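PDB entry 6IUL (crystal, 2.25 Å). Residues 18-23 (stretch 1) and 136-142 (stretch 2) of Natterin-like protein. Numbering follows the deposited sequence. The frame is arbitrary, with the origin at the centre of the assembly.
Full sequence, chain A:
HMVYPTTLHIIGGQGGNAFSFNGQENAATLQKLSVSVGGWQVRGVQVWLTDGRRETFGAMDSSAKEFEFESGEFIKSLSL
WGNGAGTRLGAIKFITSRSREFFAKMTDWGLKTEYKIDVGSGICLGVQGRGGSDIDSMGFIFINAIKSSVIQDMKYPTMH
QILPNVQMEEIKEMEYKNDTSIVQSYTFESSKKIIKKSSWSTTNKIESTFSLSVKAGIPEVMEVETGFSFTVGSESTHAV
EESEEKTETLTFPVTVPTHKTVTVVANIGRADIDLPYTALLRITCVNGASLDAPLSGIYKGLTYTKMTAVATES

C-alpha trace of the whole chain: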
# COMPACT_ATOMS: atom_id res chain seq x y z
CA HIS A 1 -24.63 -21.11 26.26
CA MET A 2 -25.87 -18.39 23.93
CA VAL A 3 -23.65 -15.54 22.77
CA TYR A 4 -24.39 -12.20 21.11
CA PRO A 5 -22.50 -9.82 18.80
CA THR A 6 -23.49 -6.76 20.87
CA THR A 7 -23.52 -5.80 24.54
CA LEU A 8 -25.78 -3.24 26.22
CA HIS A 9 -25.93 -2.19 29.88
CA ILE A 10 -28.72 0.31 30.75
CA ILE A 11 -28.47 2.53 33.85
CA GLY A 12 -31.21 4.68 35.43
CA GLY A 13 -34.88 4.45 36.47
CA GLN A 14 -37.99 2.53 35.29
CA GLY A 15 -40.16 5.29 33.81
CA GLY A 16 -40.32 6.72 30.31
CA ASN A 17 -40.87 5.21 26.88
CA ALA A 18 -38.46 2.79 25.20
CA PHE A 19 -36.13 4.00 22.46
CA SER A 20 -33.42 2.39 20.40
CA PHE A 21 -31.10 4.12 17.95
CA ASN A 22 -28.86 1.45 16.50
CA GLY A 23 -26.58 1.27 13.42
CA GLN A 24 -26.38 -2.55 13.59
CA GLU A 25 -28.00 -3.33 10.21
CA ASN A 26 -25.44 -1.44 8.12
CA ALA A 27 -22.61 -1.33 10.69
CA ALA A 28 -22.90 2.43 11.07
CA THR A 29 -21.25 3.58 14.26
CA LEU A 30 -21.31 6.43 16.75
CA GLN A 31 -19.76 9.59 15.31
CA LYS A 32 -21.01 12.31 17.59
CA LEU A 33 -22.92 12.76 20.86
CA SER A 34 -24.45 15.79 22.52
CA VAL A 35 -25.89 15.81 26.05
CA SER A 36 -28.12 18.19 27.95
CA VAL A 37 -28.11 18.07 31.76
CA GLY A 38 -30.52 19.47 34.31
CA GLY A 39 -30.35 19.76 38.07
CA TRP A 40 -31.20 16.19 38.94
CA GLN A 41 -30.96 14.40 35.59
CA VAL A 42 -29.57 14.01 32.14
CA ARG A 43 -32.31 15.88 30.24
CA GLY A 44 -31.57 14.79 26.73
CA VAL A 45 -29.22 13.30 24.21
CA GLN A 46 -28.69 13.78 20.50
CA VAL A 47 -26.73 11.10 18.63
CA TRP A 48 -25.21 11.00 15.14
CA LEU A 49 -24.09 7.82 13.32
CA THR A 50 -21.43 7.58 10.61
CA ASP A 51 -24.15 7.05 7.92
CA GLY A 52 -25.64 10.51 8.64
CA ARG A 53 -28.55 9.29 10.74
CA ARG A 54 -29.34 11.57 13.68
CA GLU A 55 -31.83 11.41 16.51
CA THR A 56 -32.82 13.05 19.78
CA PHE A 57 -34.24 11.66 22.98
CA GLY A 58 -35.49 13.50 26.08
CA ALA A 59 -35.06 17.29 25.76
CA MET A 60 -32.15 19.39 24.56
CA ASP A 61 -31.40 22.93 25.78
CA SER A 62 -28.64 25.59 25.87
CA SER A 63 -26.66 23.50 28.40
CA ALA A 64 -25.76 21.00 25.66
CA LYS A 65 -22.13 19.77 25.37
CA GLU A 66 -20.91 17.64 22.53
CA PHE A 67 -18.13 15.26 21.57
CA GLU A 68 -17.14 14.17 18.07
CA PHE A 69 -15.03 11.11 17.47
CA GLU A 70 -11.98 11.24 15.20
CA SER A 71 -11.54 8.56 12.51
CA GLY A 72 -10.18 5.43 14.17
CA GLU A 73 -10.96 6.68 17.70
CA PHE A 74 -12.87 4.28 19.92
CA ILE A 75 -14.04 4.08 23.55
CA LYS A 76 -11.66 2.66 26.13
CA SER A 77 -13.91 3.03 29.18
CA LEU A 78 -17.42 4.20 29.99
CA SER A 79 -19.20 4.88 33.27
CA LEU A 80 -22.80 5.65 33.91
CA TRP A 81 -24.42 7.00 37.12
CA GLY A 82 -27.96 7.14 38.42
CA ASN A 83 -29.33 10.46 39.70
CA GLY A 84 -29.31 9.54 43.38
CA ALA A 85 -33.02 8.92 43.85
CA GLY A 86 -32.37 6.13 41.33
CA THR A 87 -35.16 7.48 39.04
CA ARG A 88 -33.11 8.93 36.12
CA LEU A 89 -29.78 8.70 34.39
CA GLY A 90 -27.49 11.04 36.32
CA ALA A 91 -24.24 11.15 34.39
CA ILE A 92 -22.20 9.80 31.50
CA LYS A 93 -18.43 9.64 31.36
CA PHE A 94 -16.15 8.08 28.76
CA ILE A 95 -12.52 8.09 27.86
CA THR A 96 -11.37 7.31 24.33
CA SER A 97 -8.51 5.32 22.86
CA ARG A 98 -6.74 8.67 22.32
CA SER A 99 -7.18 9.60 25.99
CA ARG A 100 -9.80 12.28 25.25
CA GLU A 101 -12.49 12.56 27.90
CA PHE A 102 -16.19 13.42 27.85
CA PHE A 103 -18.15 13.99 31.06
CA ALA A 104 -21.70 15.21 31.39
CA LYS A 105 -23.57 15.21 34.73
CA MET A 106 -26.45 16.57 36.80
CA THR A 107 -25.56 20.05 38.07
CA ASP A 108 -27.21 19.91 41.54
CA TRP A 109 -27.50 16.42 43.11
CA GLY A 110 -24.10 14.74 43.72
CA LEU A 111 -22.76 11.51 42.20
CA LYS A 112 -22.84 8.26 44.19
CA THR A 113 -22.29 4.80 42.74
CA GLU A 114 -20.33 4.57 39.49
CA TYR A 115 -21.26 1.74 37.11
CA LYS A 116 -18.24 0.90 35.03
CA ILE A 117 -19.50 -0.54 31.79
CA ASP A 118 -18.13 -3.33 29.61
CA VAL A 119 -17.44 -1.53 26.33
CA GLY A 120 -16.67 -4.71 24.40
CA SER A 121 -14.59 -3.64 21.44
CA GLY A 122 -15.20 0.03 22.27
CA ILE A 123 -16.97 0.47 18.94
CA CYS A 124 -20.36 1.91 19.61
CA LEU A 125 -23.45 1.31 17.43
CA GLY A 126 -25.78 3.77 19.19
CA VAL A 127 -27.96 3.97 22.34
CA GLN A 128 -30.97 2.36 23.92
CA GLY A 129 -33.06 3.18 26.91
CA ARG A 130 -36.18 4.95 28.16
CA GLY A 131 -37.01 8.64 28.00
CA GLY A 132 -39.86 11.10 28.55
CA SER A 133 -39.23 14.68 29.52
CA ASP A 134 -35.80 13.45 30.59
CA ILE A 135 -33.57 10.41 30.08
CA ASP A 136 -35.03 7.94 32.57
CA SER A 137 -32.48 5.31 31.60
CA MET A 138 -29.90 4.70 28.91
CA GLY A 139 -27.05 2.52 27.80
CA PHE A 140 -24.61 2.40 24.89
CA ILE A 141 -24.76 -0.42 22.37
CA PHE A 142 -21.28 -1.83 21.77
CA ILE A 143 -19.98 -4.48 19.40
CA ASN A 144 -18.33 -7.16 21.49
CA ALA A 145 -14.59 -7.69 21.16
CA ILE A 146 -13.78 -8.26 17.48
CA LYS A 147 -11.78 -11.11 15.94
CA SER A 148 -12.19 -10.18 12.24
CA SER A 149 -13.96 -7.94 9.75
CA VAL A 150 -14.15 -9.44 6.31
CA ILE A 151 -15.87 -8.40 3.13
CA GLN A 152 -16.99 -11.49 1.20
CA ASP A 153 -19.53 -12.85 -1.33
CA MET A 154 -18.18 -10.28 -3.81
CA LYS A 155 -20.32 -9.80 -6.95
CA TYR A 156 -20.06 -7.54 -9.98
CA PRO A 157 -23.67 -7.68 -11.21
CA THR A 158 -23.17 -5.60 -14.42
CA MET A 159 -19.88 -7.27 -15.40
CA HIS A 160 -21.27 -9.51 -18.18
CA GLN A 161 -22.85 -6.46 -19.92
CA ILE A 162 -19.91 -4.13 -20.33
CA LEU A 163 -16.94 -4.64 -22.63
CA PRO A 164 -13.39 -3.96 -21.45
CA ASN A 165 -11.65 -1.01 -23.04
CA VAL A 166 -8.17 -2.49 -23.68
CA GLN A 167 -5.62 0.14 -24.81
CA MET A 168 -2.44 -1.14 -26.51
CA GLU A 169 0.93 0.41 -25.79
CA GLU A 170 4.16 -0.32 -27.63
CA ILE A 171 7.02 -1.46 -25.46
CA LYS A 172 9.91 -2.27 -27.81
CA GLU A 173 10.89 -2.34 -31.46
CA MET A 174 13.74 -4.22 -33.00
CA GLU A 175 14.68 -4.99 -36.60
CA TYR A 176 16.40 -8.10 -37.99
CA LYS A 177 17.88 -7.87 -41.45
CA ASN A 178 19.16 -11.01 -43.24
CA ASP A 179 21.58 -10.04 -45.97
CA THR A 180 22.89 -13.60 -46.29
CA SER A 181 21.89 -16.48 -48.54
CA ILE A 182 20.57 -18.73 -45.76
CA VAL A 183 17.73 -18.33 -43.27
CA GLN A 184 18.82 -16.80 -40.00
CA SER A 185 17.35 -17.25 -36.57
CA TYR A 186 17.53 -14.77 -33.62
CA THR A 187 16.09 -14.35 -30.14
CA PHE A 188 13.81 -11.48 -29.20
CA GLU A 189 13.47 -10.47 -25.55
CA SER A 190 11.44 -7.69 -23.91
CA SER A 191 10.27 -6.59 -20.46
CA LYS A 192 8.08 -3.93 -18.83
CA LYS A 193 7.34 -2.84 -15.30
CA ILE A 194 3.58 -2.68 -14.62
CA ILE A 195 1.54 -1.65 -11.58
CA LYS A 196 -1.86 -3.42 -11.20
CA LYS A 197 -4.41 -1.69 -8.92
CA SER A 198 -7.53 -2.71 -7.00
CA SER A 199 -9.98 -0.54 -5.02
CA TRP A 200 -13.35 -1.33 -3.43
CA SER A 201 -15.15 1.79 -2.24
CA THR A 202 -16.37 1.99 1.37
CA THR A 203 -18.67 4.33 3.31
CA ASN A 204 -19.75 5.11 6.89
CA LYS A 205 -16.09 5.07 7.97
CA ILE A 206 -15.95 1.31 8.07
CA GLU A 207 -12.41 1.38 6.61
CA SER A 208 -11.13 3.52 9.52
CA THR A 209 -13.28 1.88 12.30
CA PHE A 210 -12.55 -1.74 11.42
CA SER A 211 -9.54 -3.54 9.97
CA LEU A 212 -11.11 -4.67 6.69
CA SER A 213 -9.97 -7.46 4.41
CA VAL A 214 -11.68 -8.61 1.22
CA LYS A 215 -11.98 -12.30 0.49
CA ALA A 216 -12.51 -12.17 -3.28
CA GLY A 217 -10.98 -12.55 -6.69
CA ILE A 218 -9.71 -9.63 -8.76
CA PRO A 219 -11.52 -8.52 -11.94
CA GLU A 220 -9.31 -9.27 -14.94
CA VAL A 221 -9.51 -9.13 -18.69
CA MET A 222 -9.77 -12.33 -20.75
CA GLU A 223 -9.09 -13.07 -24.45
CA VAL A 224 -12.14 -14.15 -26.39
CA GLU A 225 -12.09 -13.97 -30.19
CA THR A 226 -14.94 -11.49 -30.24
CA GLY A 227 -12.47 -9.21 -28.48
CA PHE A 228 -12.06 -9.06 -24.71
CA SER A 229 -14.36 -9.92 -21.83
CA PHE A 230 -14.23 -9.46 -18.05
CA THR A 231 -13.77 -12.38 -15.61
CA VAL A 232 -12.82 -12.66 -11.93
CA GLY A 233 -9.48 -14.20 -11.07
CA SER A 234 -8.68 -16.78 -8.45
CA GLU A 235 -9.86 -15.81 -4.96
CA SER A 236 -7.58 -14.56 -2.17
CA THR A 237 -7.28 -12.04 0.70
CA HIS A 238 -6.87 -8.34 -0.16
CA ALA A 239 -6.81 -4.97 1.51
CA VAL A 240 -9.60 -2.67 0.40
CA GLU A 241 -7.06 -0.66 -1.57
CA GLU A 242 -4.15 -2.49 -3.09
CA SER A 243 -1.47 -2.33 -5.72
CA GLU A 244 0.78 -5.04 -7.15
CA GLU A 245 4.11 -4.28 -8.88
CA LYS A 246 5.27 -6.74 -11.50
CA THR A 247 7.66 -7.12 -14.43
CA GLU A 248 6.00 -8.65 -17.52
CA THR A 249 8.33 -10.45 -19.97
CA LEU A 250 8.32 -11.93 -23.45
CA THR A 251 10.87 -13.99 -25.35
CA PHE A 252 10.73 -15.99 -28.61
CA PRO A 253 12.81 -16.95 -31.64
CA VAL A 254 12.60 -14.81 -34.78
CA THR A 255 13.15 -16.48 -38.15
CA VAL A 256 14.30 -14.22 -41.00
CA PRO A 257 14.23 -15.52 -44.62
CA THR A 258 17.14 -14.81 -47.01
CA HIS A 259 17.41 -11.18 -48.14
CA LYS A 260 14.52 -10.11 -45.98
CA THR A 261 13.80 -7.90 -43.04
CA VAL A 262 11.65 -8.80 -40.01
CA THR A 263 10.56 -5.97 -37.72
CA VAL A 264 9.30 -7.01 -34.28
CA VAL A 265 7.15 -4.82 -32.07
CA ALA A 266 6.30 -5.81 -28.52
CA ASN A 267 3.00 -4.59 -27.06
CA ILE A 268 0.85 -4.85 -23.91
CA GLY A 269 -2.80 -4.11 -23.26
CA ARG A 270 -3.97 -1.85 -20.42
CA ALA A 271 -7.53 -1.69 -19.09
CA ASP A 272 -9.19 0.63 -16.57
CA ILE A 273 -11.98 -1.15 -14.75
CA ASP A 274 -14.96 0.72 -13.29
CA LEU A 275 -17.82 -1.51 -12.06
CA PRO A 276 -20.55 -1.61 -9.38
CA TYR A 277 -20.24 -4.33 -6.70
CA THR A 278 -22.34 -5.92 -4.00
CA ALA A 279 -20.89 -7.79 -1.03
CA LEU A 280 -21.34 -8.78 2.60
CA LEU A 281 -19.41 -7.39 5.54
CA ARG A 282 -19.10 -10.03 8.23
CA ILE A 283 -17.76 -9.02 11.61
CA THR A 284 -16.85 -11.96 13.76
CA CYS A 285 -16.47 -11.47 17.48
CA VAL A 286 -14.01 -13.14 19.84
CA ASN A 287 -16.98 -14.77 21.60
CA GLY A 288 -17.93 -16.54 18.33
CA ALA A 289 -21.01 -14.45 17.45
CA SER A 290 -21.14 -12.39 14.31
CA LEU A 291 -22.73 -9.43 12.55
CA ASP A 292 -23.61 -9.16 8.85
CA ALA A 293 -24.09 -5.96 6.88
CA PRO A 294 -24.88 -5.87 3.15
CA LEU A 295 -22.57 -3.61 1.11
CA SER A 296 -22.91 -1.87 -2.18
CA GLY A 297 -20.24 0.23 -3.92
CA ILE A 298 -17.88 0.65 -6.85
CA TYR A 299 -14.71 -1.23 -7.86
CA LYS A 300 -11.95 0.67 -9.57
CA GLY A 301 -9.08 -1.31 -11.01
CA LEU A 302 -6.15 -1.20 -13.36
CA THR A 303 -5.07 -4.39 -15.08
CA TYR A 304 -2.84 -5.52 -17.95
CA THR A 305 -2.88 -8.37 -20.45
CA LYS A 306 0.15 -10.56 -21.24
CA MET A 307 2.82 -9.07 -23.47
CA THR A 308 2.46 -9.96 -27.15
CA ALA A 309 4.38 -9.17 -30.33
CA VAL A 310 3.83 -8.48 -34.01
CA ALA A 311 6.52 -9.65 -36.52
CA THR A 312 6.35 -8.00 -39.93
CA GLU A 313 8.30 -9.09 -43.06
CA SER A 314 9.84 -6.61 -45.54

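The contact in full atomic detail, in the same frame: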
# COMPACT_ATOMS: atom_id res chain seq x y z
N ALA A 18 -39.60 3.44 25.83
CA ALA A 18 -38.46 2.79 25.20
C ALA A 18 -38.04 3.48 23.93
O ALA A 18 -38.87 3.90 23.14
CB ALA A 18 -38.75 1.29 24.92
N PHE A 19 -36.72 3.61 23.75
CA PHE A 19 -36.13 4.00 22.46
C PHE A 19 -34.93 3.17 22.16
O PHE A 19 -34.29 2.63 23.09
CB PHE A 19 -35.78 5.50 22.45
CG PHE A 19 -34.75 5.92 23.49
CD1 PHE A 19 -33.40 5.81 23.22
CD2 PHE A 19 -35.13 6.41 24.73
CE1 PHE A 19 -32.46 6.18 24.15
CE2 PHE A 19 -34.21 6.78 25.67
CZ PHE A 19 -32.85 6.68 25.38
N SER A 20 -34.63 3.04 20.88
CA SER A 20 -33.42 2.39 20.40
C SER A 20 -32.94 3.05 19.14
O SER A 20 -33.69 3.17 18.21
CB SER A 20 -33.67 0.89 20.13
OG SER A 20 -32.45 0.17 19.97
N PHE A 21 -31.68 3.46 19.11
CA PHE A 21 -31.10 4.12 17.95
C PHE A 21 -29.82 3.33 17.72
O PHE A 21 -28.82 3.46 18.48
CB PHE A 21 -30.81 5.60 18.27
CG PHE A 21 -30.23 6.37 17.12
CD1 PHE A 21 -30.92 6.47 15.95
CD2 PHE A 21 -29.01 7.00 17.23
CE1 PHE A 21 -30.41 7.16 14.89
CE2 PHE A 21 -28.48 7.70 16.17
CZ PHE A 21 -29.19 7.80 15.01
N ASN A 22 -29.85 2.52 16.67
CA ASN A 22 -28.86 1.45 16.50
C ASN A 22 -28.41 1.36 15.06
O ASN A 22 -29.25 1.22 14.19
CB ASN A 22 -29.53 0.13 16.92
CG ASN A 22 -28.58 -1.04 16.93
OD1 ASN A 22 -27.46 -0.95 16.45
ND2 ASN A 22 -29.01 -2.17 17.49
N GLY A 23 -27.11 1.41 14.79
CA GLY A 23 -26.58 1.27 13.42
C GLY A 23 -26.26 -0.16 13.01
O GLY A 23 -25.64 -0.39 11.96
N ASP A 136 -34.78 8.81 31.42
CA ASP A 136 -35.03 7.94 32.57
C ASP A 136 -33.97 6.85 32.73
O ASP A 136 -33.54 6.55 33.83
CB ASP A 136 -36.40 7.28 32.41
CG ASP A 136 -37.54 8.28 32.50
OD1 ASP A 136 -37.89 8.85 31.43
OD2 ASP A 136 -38.08 8.44 33.64
N SER A 137 -33.56 6.27 31.61
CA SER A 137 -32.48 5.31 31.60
C SER A 137 -31.84 5.24 30.24
O SER A 137 -32.45 5.52 29.21
CB SER A 137 -33.00 3.94 32.08
OG SER A 137 -33.97 3.48 31.18
N MET A 138 -30.57 4.89 30.20
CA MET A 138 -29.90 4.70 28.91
C MET A 138 -28.67 3.85 29.04
O MET A 138 -28.04 3.80 30.13
CB MET A 138 -29.50 6.03 28.29
CG MET A 138 -29.34 5.99 26.78
SD MET A 138 -28.70 7.52 26.08
CE MET A 138 -30.12 8.55 26.00
N GLY A 139 -28.32 3.17 27.92
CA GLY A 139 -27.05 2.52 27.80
C GLY A 139 -26.53 2.66 26.39
O GLY A 139 -27.26 3.03 25.46
N PHE A 140 -25.25 2.36 26.22
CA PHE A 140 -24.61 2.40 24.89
C PHE A 140 -24.47 0.99 24.32
O PHE A 140 -24.03 0.06 25.01
CB PHE A 140 -23.24 3.07 25.01
CG PHE A 140 -23.31 4.56 25.30
CD1 PHE A 140 -23.58 5.02 26.57
CD2 PHE A 140 -23.05 5.50 24.33
CE1 PHE A 140 -23.65 6.37 26.86
CE2 PHE A 140 -23.12 6.86 24.60
CZ PHE A 140 -23.41 7.30 25.87
N ILE A 141 -24.87 0.84 23.07
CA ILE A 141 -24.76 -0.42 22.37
C ILE A 141 -23.35 -0.57 21.81
O ILE A 141 -22.95 0.22 20.99
CB ILE A 141 -25.73 -0.51 21.18
CG1 ILE A 141 -27.16 -0.37 21.68
CG2 ILE A 141 -25.65 -1.89 20.52
CD1 ILE A 141 -28.18 -0.14 20.59
N PHE A 142 -22.62 -1.57 22.26
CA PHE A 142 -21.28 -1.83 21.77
C PHE A 142 -21.21 -3.16 21.03
O PHE A 142 -21.82 -4.15 21.46
CB PHE A 142 -20.26 -1.90 22.92
CG PHE A 142 -19.98 -0.60 23.56
CD1 PHE A 142 -19.16 0.33 22.93
CD2 PHE A 142 -20.54 -0.28 24.82
CE1 PHE A 142 -18.91 1.56 23.50
CE2 PHE A 142 -20.27 0.95 25.40
CZ PHE A 142 -19.48 1.89 24.72

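Two strands of one chain, far apart in sequence, run in roughly the same direction and meet mainly through a few side chains, in a small contact of van der Waals type, without a hydrogen bond between them. Strand 18-22 and strand 136-142 make an angle of 28° between their N-to-C directions, and their axes come no closer than 8.5 Å. That spacing is too wide for backbone pairing: the CA atoms of F19 and M138 lie 9.0 Å apart, and those of N22 and I141 7.4 Å. Side chains must therefore bridge the gap, and they do so at two places, burying 214 Å² summed over both sides.

At the first, F19 and M138 both leave their backbones sideways, yet their ends come nearer to the opposing strand. With chi1 at 62° (p), the F19 ring extends so that its CZ lies 3.4 Å from M138 CE, a close apolar contact approached obliquely to the ring. The sulfur adds a longer sulfur-aromatic contact: M138 SD sits 5.5 Å from the centroid of the F19 ring, at its edge, 84° off the ring normal. The same ring tip reaches the backbone, with F19 CZ 4.0 Å from S137 O.

At the second, I141 points toward stretch 1 and, in its m,t rotamer, extends CD1 across the gap. This methyl lies 3.8 Å from N22 CG, 4.2 Å from F21 O and 4.3 Å from S20 OG, so it packs by van der Waals contact against S20, N22 and the F21 carbonyl, mostly polar neighbours from stretch 1. It can offer these groups no hydrogen bond; S20 OG is bonded elsewhere in the structure, and both N22 OD1 and N22 ND2 are hydrogen-bonded just beyond the ends of the stretches. F21 contributes little, since the end of its side chain leads away, and F140 and F142 remain out of reach.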